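Side-chain contacts in protein angel homolog 2 (Homo sapiens, PDB 6RW0), which removes 2',3'-cyclic phosphates as a phosphatase of the CCR4/nocturin family and probably binds the 3'-untranslated regions of messenger RNA: residues Pro350-Thr353 / Ser359-Thr362; Ala188-Asn193 / Ala215-Val220; Leu166-Val171 / Gly203-Thr208; Leu101-Val106 / Pro117-Leu122. All coordinates share one frame; numbering follows the deposited sequence. Where two conformers were deposited one is given.

Contact 1. Residues Pro350-Thr353 / Ser359-Thr362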
loop_
_atom_site.group_PDB
_atom_site.type_symbol
_atom_site.label_atom_id
_atom_site.label_comp_id
_atom_site.label_asym_id
_atom_site.label_seq_id
_atom_site.Cartn_x
_atom_site.Cartn_y
_atom_site.Cartn_z
ATOM N N PRO A 350 -1.284 19.526 4.318
ATOM C CA PRO A 350 -1.055 18.125 3.951
ATOM C C PRO A 350 -2.305 17.420 3.460
ATOM O O PRO A 350 -3.412 17.624 3.974
ATOM C CB PRO A 350 -0.574 17.478 5.258
ATOM C CG PRO A 350 -0.244 18.579 6.169
ATOM C CD PRO A 350 -0.998 19.788 5.739
ATOM N N GLU A 351 -2.095 16.555 2.475
ATOM C CA GLU A 351 -3.058 15.533 2.121
ATOM C C GLU A 351 -3.094 14.463 3.202
ATOM O O GLU A 351 -2.066 14.123 3.799
ATOM C CB GLU A 351 -2.606 14.837 0.838
ATOM C CG GLU A 351 -2.668 15.689 -0.409
ATOM C CD GLU A 351 -2.054 15.047 -1.649
ATOM O OE1 GLU A 351 -1.353 14.015 -1.546
ATOM O OE2 GLU A 351 -2.254 15.614 -2.744
ATOM N N VAL A 352 -4.281 13.897 3.433
ATOM C CA VAL A 352 -4.421 12.743 4.314
ATOM C C VAL A 352 -5.106 11.625 3.542
ATOM O O VAL A 352 -5.830 11.868 2.570
ATOM C CB VAL A 352 -5.170 13.041 5.636
ATOM C CG1 VAL A 352 -4.475 14.160 6.391
ATOM C CG2 VAL A 352 -6.635 13.355 5.374
ATOM N N THR A 353 -4.828 10.387 3.953
ATOM C CA THR A 353 -5.474 9.199 3.396
ATOM C C THR A 353 -6.241 8.401 4.444
ATOM O O THR A 353 -6.897 7.416 4.087
ATOM C CB THR A 353 -4.463 8.280 2.679
ATOM O OG1 THR A 353 -3.548 7.682 3.612
ATOM C CG2 THR A 353 -3.692 9.045 1.626
ATOM N N SER A 359 -5.934 9.553 14.556
ATOM C CA SER A 359 -4.948 9.771 13.473
ATOM C C SER A 359 -5.566 10.404 12.225
ATOM O O SER A 359 -6.603 9.961 11.820
ATOM C CB SER A 359 -4.323 8.424 13.125
ATOM O OG SER A 359 -3.235 8.566 12.257
ATOM N N ALA A 360 -4.882 11.376 11.631
ATOM C CA ALA A 360 -5.231 11.902 10.305
ATOM C C ALA A 360 -3.932 12.230 9.570
ATOM O O ALA A 360 -3.324 13.282 9.801
ATOM C CB ALA A 360 -6.132 13.128 10.399
ATOM N N ILE A 361 -3.518 11.333 8.674
ATOM C CA ILE A 361 -2.202 11.366 8.047
ATOM C C ILE A 361 -2.302 10.674 6.689
ATOM O O ILE A 361 -3.287 9.994 6.381
ATOM C CB ILE A 361 -1.115 10.678 8.916
ATOM C CG1 ILE A 361 -1.570 9.273 9.337
ATOM C CG2 ILE A 361 -0.723 11.539 10.130
ATOM C CD1 ILE A 361 -0.544 8.501 10.167
ATOM N N THR A 362 -1.272 10.842 5.862
ATOM C CA THR A 362 -1.090 9.995 4.687
ATOM C C THR A 362 -0.249 8.792 5.111
ATOM O O THR A 362 0.869 8.970 5.608
ATOM C CB THR A 362 -0.374 10.732 3.554
ATOM O OG1 THR A 362 -1.279 11.598 2.853
ATOM C CG2 THR A 362 0.206 9.737 2.532
HETATM O O HOH W 1 -0.665 11.812 -0.015
#

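Contact 2. Residues Ala188-Asn193 / Ala215-Val220. With K (potassium ion), chain C.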
loop_
_atom_site.group_PDB
_atom_site.type_symbol
_atom_site.label_atom_id
_atom_site.label_comp_id
_atom_site.label_asym_id
_atom_site.label_seq_id
_atom_site.Cartn_x
_atom_site.Cartn_y
_atom_site.Cartn_z
ATOM N N ALA A 188 5.376 -6.993 -19.738
ATOM C CA ALA A 188 4.517 -7.242 -18.602
ATOM C C ALA A 188 4.558 -6.058 -17.641
ATOM O O ALA A 188 5.448 -5.205 -17.700
ATOM C CB ALA A 188 5.000 -8.484 -17.855
ATOM N N ILE A 189 3.573 -6.021 -16.744
ATOM C CA ILE A 189 3.505 -5.050 -15.658
ATOM C C ILE A 189 3.477 -5.808 -14.340
ATOM O O ILE A 189 2.725 -6.776 -14.183
ATOM C CB ILE A 189 2.273 -4.140 -15.788
ATOM C CG1 ILE A 189 2.354 -3.384 -17.113
ATOM C CG2 ILE A 189 2.184 -3.176 -14.609
ATOM C CD1 ILE A 189 1.134 -2.591 -17.428
ATOM N N CYS A 190 4.294 -5.367 -13.397
ATOM C CA CYS A 190 4.384 -5.977 -12.086
ATOM C C CYS A 190 3.597 -5.111 -11.115
ATOM O O CYS A 190 3.904 -3.928 -10.957
ATOM C CB CYS A 190 5.847 -6.041 -11.666
ATOM S SG CYS A 190 6.097 -6.721 -10.033
ATOM N N VAL A 191 2.592 -5.694 -10.467
ATOM C CA VAL A 191 1.760 -4.980 -9.505
ATOM C C VAL A 191 1.986 -5.589 -8.132
ATOM O O VAL A 191 1.819 -6.804 -7.947
ATOM C CB VAL A 191 0.269 -5.047 -9.876
ATOM C CG1 VAL A 191 -0.575 -4.306 -8.847
ATOM C CG2 VAL A 191 0.034 -4.493 -11.265
ATOM N N ALA A 192 2.352 -4.748 -7.172
ATOM C CA ALA A 192 2.630 -5.177 -5.814
ATOM C C ALA A 192 1.696 -4.461 -4.856
ATOM O O ALA A 192 1.269 -3.331 -5.110
ATOM C CB ALA A 192 4.075 -4.886 -5.444
ATOM N N ASN A 193 1.367 -5.141 -3.756
ATOM C CA ASN A 193 0.462 -4.625 -2.739
ATOM C C ASN A 193 0.917 -5.145 -1.386
ATOM O O ASN A 193 1.340 -6.300 -1.266
ATOM C CB ASN A 193 -0.954 -5.108 -3.085
ATOM C CG ASN A 193 -2.028 -4.576 -2.147
ATOM O OD1 ASN A 193 -1.834 -3.597 -1.437
ATOM N ND2 ASN A 193 -3.193 -5.214 -2.177
ATOM N N ALA A 215 12.455 -7.192 -2.467
ATOM C CA ALA A 215 13.177 -8.337 -3.016
ATOM C C ALA A 215 12.274 -9.188 -3.900
ATOM O O ALA A 215 12.696 -9.654 -4.957
ATOM C CB ALA A 215 13.769 -9.179 -1.888
ATOM N N GLU A 216 11.022 -9.404 -3.490
ATOM C CA GLU A 216 10.118 -10.166 -4.345
ATOM C C GLU A 216 9.896 -9.438 -5.666
ATOM O O GLU A 216 9.923 -10.054 -6.739
ATOM C CB GLU A 216 8.792 -10.426 -3.632
ATOM C CG GLU A 216 7.893 -11.372 -4.398
ATOM C CD GLU A 216 8.336 -12.811 -4.317
ATOM O OE1 GLU A 216 9.123 -13.168 -3.409
ATOM O OE2 GLU A 216 7.888 -13.601 -5.163
ATOM N N ILE A 217 9.691 -8.121 -5.611
ATOM C CA ILE A 217 9.516 -7.342 -6.835
ATOM C C ILE A 217 10.744 -7.450 -7.725
ATOM O O ILE A 217 10.632 -7.600 -8.952
ATOM C CB ILE A 217 9.194 -5.874 -6.505
ATOM C CG1 ILE A 217 7.860 -5.786 -5.773
ATOM C CG2 ILE A 217 9.191 -5.050 -7.785
ATOM C CD1 ILE A 217 7.572 -4.399 -5.203
ATOM N N SER A 218 11.931 -7.371 -7.131
ATOM C CA SER A 218 13.141 -7.454 -7.938
ATOM C C SER A 218 13.233 -8.776 -8.682
ATOM O O SER A 218 13.754 -8.823 -9.804
ATOM C CB SER A 218 14.367 -7.279 -7.057
ATOM O OG SER A 218 15.529 -7.561 -7.803
ATOM N N SER A 219 12.740 -9.856 -8.092
ATOM C CA SER A 219 12.784 -11.136 -8.779
ATOM C C SER A 219 11.685 -11.248 -9.830
ATOM O O SER A 219 11.932 -11.743 -10.941
ATOM C CB SER A 219 12.675 -12.259 -7.758
ATOM O OG SER A 219 12.895 -13.494 -8.400
ATOM N N VAL A 220 10.473 -10.806 -9.500
ATOM C CA VAL A 220 9.342 -10.985 -10.406
ATOM C C VAL A 220 9.436 -10.051 -11.606
ATOM O O VAL A 220 9.103 -10.442 -12.730
ATOM C CB VAL A 220 8.034 -10.787 -9.623
ATOM C CG1 VAL A 220 6.837 -10.788 -10.564
ATOM C CG2 VAL A 220 7.886 -11.847 -8.552
HETATM K K K C . 13.873 -13.575 -11.200
HETATM O O HOH W 2 14.015 -13.672 -13.904
#

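Contact 3. Residues Leu166-Val171 / Gly203-Thr208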
loop_
_atom_site.group_PDB
_atom_site.type_symbol
_atom_site.label_atom_id
_atom_site.label_comp_id
_atom_site.label_asym_id
_atom_site.label_seq_id
_atom_site.Cartn_x
_atom_site.Cartn_y
_atom_site.Cartn_z
ATOM N N LEU A 166 11.290 -11.134 12.879
ATOM C CA LEU A 166 10.153 -11.139 11.964
ATOM C C LEU A 166 9.009 -11.967 12.540
ATOM O O LEU A 166 8.567 -12.963 11.972
ATOM C CB LEU A 166 10.596 -11.645 10.598
ATOM C CG LEU A 166 11.448 -10.628 9.838
ATOM C CD1 LEU A 166 12.108 -11.285 8.631
ATOM C CD2 LEU A 166 10.651 -9.403 9.391
ATOM N N ASP A 167 8.496 -11.496 13.677
ATOM C CA ASP A 167 7.473 -12.217 14.417
ATOM C C ASP A 167 6.062 -11.698 14.162
ATOM O O ASP A 167 5.136 -12.088 14.883
ATOM C CB ASP A 167 7.790 -12.206 15.919
ATOM C CG ASP A 167 7.848 -10.802 16.515
ATOM O OD1 ASP A 167 7.485 -9.826 15.840
ATOM O OD2 ASP A 167 8.273 -10.680 17.689
ATOM N N ARG A 168 5.865 -10.863 13.147
ATOM C CA ARG A 168 4.568 -10.264 12.867
ATOM C C ARG A 168 3.936 -10.866 11.612
ATOM O O ARG A 168 4.632 -11.345 10.709
ATOM C CB ARG A 168 4.721 -8.746 12.718
ATOM C CG ARG A 168 5.311 -8.050 13.961
ATOM C CD ARG A 168 4.486 -8.340 15.183
ATOM N NE ARG A 168 4.330 -7.222 16.117
ATOM C CZ ARG A 168 5.244 -6.863 17.014
ATOM N NH1 ARG A 168 6.399 -7.511 17.083
ATOM N NH2 ARG A 168 5.006 -5.858 17.848
ATOM N N ASP A 169 2.602 -10.816 11.554
ATOM C CA ASP A 169 1.822 -11.586 10.583
ATOM C C ASP A 169 1.541 -10.873 9.265
ATOM O O ASP A 169 0.811 -11.420 8.421
ATOM C CB ASP A 169 0.529 -12.066 11.238
ATOM C CG ASP A 169 0.787 -13.158 12.259
ATOM O OD1 ASP A 169 1.499 -14.144 11.922
ATOM O OD2 ASP A 169 0.310 -13.008 13.407
ATOM N N ASN A 170 2.168 -9.739 9.012
ATOM C CA ASN A 170 1.866 -8.981 7.809
ATOM C C ASN A 170 2.334 -9.708 6.552
ATOM O O ASN A 170 3.212 -10.587 6.580
ATOM C CB ASN A 170 2.503 -7.604 7.908
ATOM C CG ASN A 170 2.077 -6.873 9.150
ATOM O OD1 ASN A 170 2.741 -6.957 10.190
ATOM N ND2 ASN A 170 0.927 -6.198 9.078
ATOM N N VAL A 171 1.736 -9.305 5.431
ATOM C CA VAL A 171 1.966 -9.950 4.149
ATOM C C VAL A 171 2.025 -8.932 3.013
ATOM O O VAL A 171 1.685 -7.756 3.158
ATOM C CB VAL A 171 0.889 -11.010 3.821
ATOM C CG1 VAL A 171 0.896 -12.156 4.824
ATOM C CG2 VAL A 171 -0.507 -10.367 3.755
ATOM N N GLY A 203 10.209 0.221 13.699
ATOM C CA GLY A 203 10.714 0.619 12.378
ATOM C C GLY A 203 11.668 -0.420 11.824
ATOM O O GLY A 203 11.848 -0.450 10.633
ATOM N N ASP A 204 12.342 -1.151 12.704
ATOM C CA ASP A 204 13.228 -2.262 12.304
ATOM C C ASP A 204 12.385 -3.319 11.584
ATOM O O ASP A 204 12.771 -3.749 10.536
ATOM C CB ASP A 204 13.947 -2.842 13.524
ATOM C CG ASP A 204 13.077 -3.250 14.697
ATOM O OD1 ASP A 204 12.016 -2.695 14.872
ATOM O OD2 ASP A 204 13.499 -4.118 15.405
ATOM N N ILE A 205 11.240 -3.687 12.125
ATOM C CA ILE A 205 10.366 -4.635 11.442
ATOM C C ILE A 205 9.823 -4.033 10.155
ATOM O O ILE A 205 9.817 -4.688 9.108
ATOM C CB ILE A 205 9.248 -5.148 12.370
ATOM C CG1 ILE A 205 9.845 -5.835 13.589
ATOM C CG2 ILE A 205 8.353 -6.093 11.567
ATOM C CD1 ILE A 205 8.806 -6.270 14.571
ATOM N N LYS A 206 9.373 -2.774 10.198
ATOM C CA LYS A 206 8.815 -2.147 9.004
ATOM C C LYS A 206 9.801 -2.157 7.840
ATOM O O LYS A 206 9.425 -2.471 6.704
ATOM C CB LYS A 206 8.422 -0.702 9.284
ATOM C CG LYS A 206 7.092 -0.472 9.907
ATOM C CD LYS A 206 6.698 0.967 9.556
ATOM C CE LYS A 206 5.232 1.219 9.793
ATOM N NZ LYS A 206 4.882 1.290 11.209
ATOM N N LEU A 207 11.047 -1.715 8.082
ATOM C CA LEU A 207 12.032 -1.664 7.001
ATOM C C LEU A 207 12.352 -3.056 6.482
ATOM O O LEU A 207 12.581 -3.235 5.279
ATOM C CB LEU A 207 13.320 -0.977 7.460
ATOM C CG LEU A 207 13.215 0.544 7.474
ATOM C CD1 LEU A 207 14.409 1.131 8.196
ATOM C CD2 LEU A 207 13.100 1.117 6.076
ATOM N N THR A 208 12.359 -4.060 7.359
ATOM C CA THR A 208 12.657 -5.414 6.913
ATOM C C THR A 208 11.504 -5.976 6.089
ATOM O O THR A 208 11.731 -6.634 5.070
ATOM C CB THR A 208 12.981 -6.304 8.113
ATOM O OG1 THR A 208 14.051 -5.724 8.880
ATOM C CG2 THR A 208 13.445 -7.685 7.681
#

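Contact 4. Residues Leu101-Val106 / Pro117-Leu122. With MG (magnesium ion), chain B.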
loop_
_atom_site.group_PDB
_atom_site.type_symbol
_atom_site.label_atom_id
_atom_site.label_comp_id
_atom_site.label_asym_id
_atom_site.label_seq_id
_atom_site.Cartn_x
_atom_site.Cartn_y
_atom_site.Cartn_z
ATOM N N LEU A 101 -7.225 -3.301 -8.940
ATOM C CA LEU A 101 -7.545 -2.964 -7.561
ATOM C C LEU A 101 -6.512 -3.583 -6.636
ATOM O O LEU A 101 -6.241 -4.788 -6.708
ATOM C CB LEU A 101 -8.899 -3.514 -7.119
ATOM C CG LEU A 101 -10.068 -3.249 -8.039
ATOM C CD1 LEU A 101 -11.263 -4.013 -7.455
ATOM C CD2 LEU A 101 -10.351 -1.785 -8.180
ATOM N N CYS A 102 -5.943 -2.763 -5.768
ATOM C CA CYS A 102 -5.045 -3.212 -4.713
ATOM C C CYS A 102 -5.757 -2.882 -3.415
ATOM O O CYS A 102 -5.858 -1.710 -3.044
ATOM C CB CYS A 102 -3.701 -2.508 -4.796
ATOM S SG CYS A 102 -2.710 -3.163 -6.179
ATOM N N LEU A 103 -6.274 -3.905 -2.744
ATOM C CA LEU A 103 -7.065 -3.719 -1.540
ATOM C C LEU A 103 -6.304 -4.223 -0.324
ATOM O O LEU A 103 -5.570 -5.212 -0.392
ATOM C CB LEU A 103 -8.401 -4.459 -1.663
ATOM C CG LEU A 103 -9.237 -4.174 -2.920
ATOM C CD1 LEU A 103 -10.488 -5.038 -2.951
ATOM C CD2 LEU A 103 -9.585 -2.698 -2.995
ATOM N N GLN A 104 -6.496 -3.535 0.798
ATOM C CA GLN A 104 -5.989 -3.981 2.082
ATOM C C GLN A 104 -7.139 -4.112 3.073
ATOM O O GLN A 104 -8.220 -3.555 2.882
ATOM C CB GLN A 104 -4.892 -3.044 2.623
ATOM C CG GLN A 104 -3.789 -2.710 1.598
ATOM C CD GLN A 104 -4.154 -1.558 0.696
ATOM O OE1 GLN A 104 -4.842 -0.619 1.105
ATOM N NE2 GLN A 104 -3.705 -1.619 -0.545
ATOM N N GLU A 105 -6.873 -4.856 4.150
ATOM C CA GLU A 105 -7.858 -5.145 5.199
ATOM C C GLU A 105 -9.083 -5.865 4.643
ATOM O O GLU A 105 -10.218 -5.620 5.056
ATOM C CB GLU A 105 -8.209 -3.915 6.029
ATOM C CG GLU A 105 -7.019 -3.504 6.860
ATOM C CD GLU A 105 -7.357 -2.647 8.052
ATOM O OE1 GLU A 105 -8.484 -2.766 8.603
ATOM O OE2 GLU A 105 -6.473 -1.852 8.446
ATOM N N VAL A 106 -8.830 -6.776 3.706
ATOM C CA VAL A 106 -9.849 -7.633 3.113
ATOM C C VAL A 106 -10.017 -8.835 4.032
ATOM O O VAL A 106 -9.119 -9.676 4.138
ATOM C CB VAL A 106 -9.437 -8.053 1.696
ATOM C CG1 VAL A 106 -10.399 -9.096 1.118
ATOM C CG2 VAL A 106 -9.292 -6.810 0.817
ATOM N N PRO A 117 -17.136 -12.636 -4.865
ATOM C CA PRO A 117 -18.179 -12.839 -5.852
ATOM C C PRO A 117 -18.615 -11.514 -6.493
ATOM O O PRO A 117 -18.834 -11.484 -7.642
ATOM C CB PRO A 117 -19.313 -13.493 -5.059
ATOM C CG PRO A 117 -18.628 -14.128 -3.905
ATOM C CD PRO A 117 -17.534 -13.150 -3.561
ATOM N N SER A 118 -18.720 -10.451 -5.709
ATOM C CA SER A 118 -19.150 -9.170 -6.255
ATOM C C SER A 118 -18.131 -8.623 -7.242
ATOM O O SER A 118 -18.500 -8.127 -8.310
ATOM C CB SER A 118 -19.405 -8.169 -5.125
ATOM O OG SER A 118 -20.506 -8.571 -4.324
ATOM N N LEU A 119 -16.841 -8.727 -6.924
ATOM C CA LEU A 119 -15.833 -8.231 -7.850
ATOM C C LEU A 119 -15.755 -9.091 -9.108
ATOM O O LEU A 119 -15.568 -8.556 -10.207
ATOM C CB LEU A 119 -14.476 -8.148 -7.157
ATOM C CG LEU A 119 -14.408 -7.158 -5.993
ATOM C CD1 LEU A 119 -13.040 -7.162 -5.319
ATOM C CD2 LEU A 119 -14.746 -5.742 -6.472
ATOM N N GLU A 120 -15.870 -10.391 -8.916
ATOM C CA GLU A 120 -15.884 -11.262 -10.131
ATOM C C GLU A 120 -17.074 -10.967 -11.117
ATOM O O GLU A 120 -17.018 -10.820 -12.426
ATOM C CB GLU A 120 -15.851 -12.747 -9.755
ATOM C CG GLU A 120 -14.580 -13.172 -9.027
ATOM C CD GLU A 120 -13.394 -13.695 -9.831
ATOM O OE1 GLU A 120 -13.625 -14.406 -10.815
ATOM O OE2 GLU A 120 -12.242 -13.420 -9.437
ATOM N N SER A 121 -18.186 -10.535 -10.487
ATOM C CA SER A 121 -19.339 -10.172 -11.304
ATOM C C SER A 121 -19.077 -8.904 -12.108
ATOM O O SER A 121 -19.685 -8.711 -13.167
ATOM C CB SER A 121 -20.592 -10.022 -10.438
ATOM O OG SER A 121 -20.573 -8.825 -9.682
ATOM N N LEU A 122 -18.187 -8.035 -11.626
ATOM C CA LEU A 122 -17.816 -6.806 -12.314
ATOM C C LEU A 122 -16.716 -7.014 -13.350
ATOM O O LEU A 122 -16.309 -6.046 -14.007
ATOM C CB LEU A 122 -17.352 -5.751 -11.301
ATOM C CG LEU A 122 -18.366 -5.237 -10.280
ATOM C CD1 LEU A 122 -17.734 -4.264 -9.297
ATOM C CD2 LEU A 122 -19.550 -4.592 -11.010
HETATM MG MG MG B . -6.729 -0.043 9.820
HETATM O O HOH W 3 -7.929 -1.470 10.983
HETATM O O HOH W 4 -7.409 1.802 10.959
HETATM O O HOH W 5 -5.018 -0.048 11.723
HETATM O O HOH W 6 -8.354 0.425 8.108
HETATM O O HOH W 7 -5.370 1.652 9.189
#

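Contact 1. Residues Pro350-Thr353 / Ser359-Thr362
Val-352 and Thr-362 bring the two backbones to 4.3 Å between their CA atoms, and Thr-353 N donates a fairly straight bond (163°) to Ile-361 O at 2.9 Å. A second link uses a side chain. Thr-362 OG1 donates to Glu-351 O over 2.8 Å, approaching from well above the plane of that carbonyl. With chi1 at -79°, this hydroxyl stands beside its own backbone N and is turned to the neighbouring chain. Water 1 extends the link, giving one proton to Thr-362 OG1 and another to Glu-351 OE1 at 2.8 Å, so the hydroxyl is tied directly to the carbonyl and, through the water, to the carboxylate of the same glutamate. Thr-353 lies obliquely across Thr-362: its CG2 packs 3.7 Å from Thr-362 OG1, while its OG1 is engaged by Asp-364 and by the backbone N of Val-363. On the other flank Val-352 CG1 rests 3.7 Å from Ala-360 O, and the helix 400-405 touches both residues. Since Ile-361 also pairs through its backbone with Thr-354, the contact lies at the open end of the beta-hairpin of strands 354-356 and 359-369, adding one backbone bond beyond it, within the endonuclease/exonuclease/phosphatase fold.

Contact 2. Residues Ala188-Asn193 / Ala215-Val220
Ala-192 CB meets Ile-217 CD1 at 3.5 Å, and this is where strand 189-193 and helix 215-220 pack most closely. The isoleucine sets out from the helix obliquely, but its extended CG1 branch (chi2 170°) carries the terminal methyl in to the alanine, whose small side chain lets it come so near. Ile-231 and Met-233 of the adjoining strand, together with Phe-334, also touch Ile-217, surrounding it with further apolar side chains. The fit relaxes around Cys-190, whose SG, anti to the backbone N, projects between Ile-217 CG2 and, one turn on, Val-220 CG1, each 4.2 Å away.

Strand and helix run nearly antiparallel, at 165°, with their axes 9.5 Å apart. They form the first two elements of a right-handed beta-alpha-beta crossover: strand 189-195 leads into helix 203-220, which returns the chain to strand 231-236, parallel to the first. Both Cys-190 and Ala-192 are hydrogen-bonded through their backbones to that third element.

On the flank of the helix Glu-216, partly exposed, lies over strands 148-157 and 171-179, and its OE1 bonds the hydroxyl of Tyr-294. The solvent side has a different character: Ser-219, likewise partly exposed, binds a potassium ion through both its oxygens, O at 2.7 Å and OG at 3.0 Å, and water 2 is a further ligand of the metal.

Contact 3. Residues Leu166-Val171 / Gly203-Thr208
Ile-205 and Leu-166 give up the most surface here, with Arg-168 next, and between them they fasten an irregular loop to the first turns of helix 203-220. Ile-205 points from the helix to the loop and ends at Arg-168, where its CD1 lies 3.7 Å from NH1 and 4.0 Å from CG. The two chains cross at about a right angle. Arg-168 can offer both its aliphatic root and its charged end to one methyl because it folds back on itself, with chi2 at -56° and a further bend at chi3. That fold also delivers NH1 to Asp-167 OD1, a salt bridge of 2.8 Å that lies in the guanidinium plane and meets the carboxylate oxygen on its syn side, somewhat tilted out of the carboxylate plane. Asp-167 OD1 in turn comes within 4.0 Å of Ile-205 CD1, so the ion pair lies against the isoleucine tip.

Leu-166 makes the second, purely apolar half. Its CD2 packs 3.7 Å from Thr-208 CG2, and Met-212 of the same helix touches the leucine as well. The Thr-208 hydroxyl is turned back to the carbonyl O of Asp-204, 2.9 Å away and one turn earlier. No hydrogen bond crosses between 166-171 and 203-208, so packing holds these two; Asn-170 adds a polar tie to Gln-209, just beyond, and the loop's adjacent opposite charges probably offset one another beside the hydrocarbon.

Contact 4. Residues Leu101-Val106 / Pro117-Leu122
Leu-101, Leu-103 and Leu-119 share one shape: in each, CG is anti to the carbonyl carbon (chi1 -49° in Leu-101 and -64° in Leu-119) and the chain runs on extended, so that the branched ends meet tip to tip. Leu-119 spreads its methyls over two partners on the strand. Its CD2 faces Leu-101 CD1 at 4.0 Å, while its CD1 faces Leu-103 CD1 at 4.1 Å and also reaches Leu-101 CD1 at 4.2 Å. Leu-101 and Leu-103, two residues apart, point from the same face of the strand, and the helix residue reaches that face with its CA still 9.8 Å from that of Leu-101. The contact is small and wholly apolar.

Beyond the leucines the strand changes role. At Glu-105 the chain turns a corner in a G1 beta bulge formed opposite Gly-138, and the backbone angles there (phi 59°) bring the glutamate out to a magnesium ion. Glu-105 OE2 binds the metal at 2.3 Å, and five waters fill the remaining positions. Its other oxygen, OE1, accepts a bond of 2.8 Å from the metal-bound water 3, while Asn-58 and Ser-61 also hold the carboxylate.

Ile-93 of helix 82-96 touches both Leu-101 and Leu-119, and Cys-142 of strand 137-144 does the same, so helix 108-121 packs against strand 100-107 with a second helix and the adjoining strand closing round the leucines.

How the contacts relate
Along the chain contact 4 comes first and contact 1 last, while contacts 3 and 2 interlock between them, their segments alternating and both using helix 203-220. Contacts 2 and 3 lie about 19 Å apart between centres. Contacts 1 and 2, about 27 Å apart and on opposite sides of the chain's centre, reach the same mixed sheet; contact 4 belongs to the other. Contacts 2 and 4 touch at one place where the two sheets face each other: Asn-193 OD1 and Gln-104 NE2, 2.9 Å apart, are probably hydrogen-bonded, and Val-191 packs on Cys-102. In this DNase I-like sandwich, contact 4 lies on the strand leading to the magnesium site, with Thr-353 of contact 1 about 10 Å from the metal, while contacts 2 and 3 secure helix 203-220.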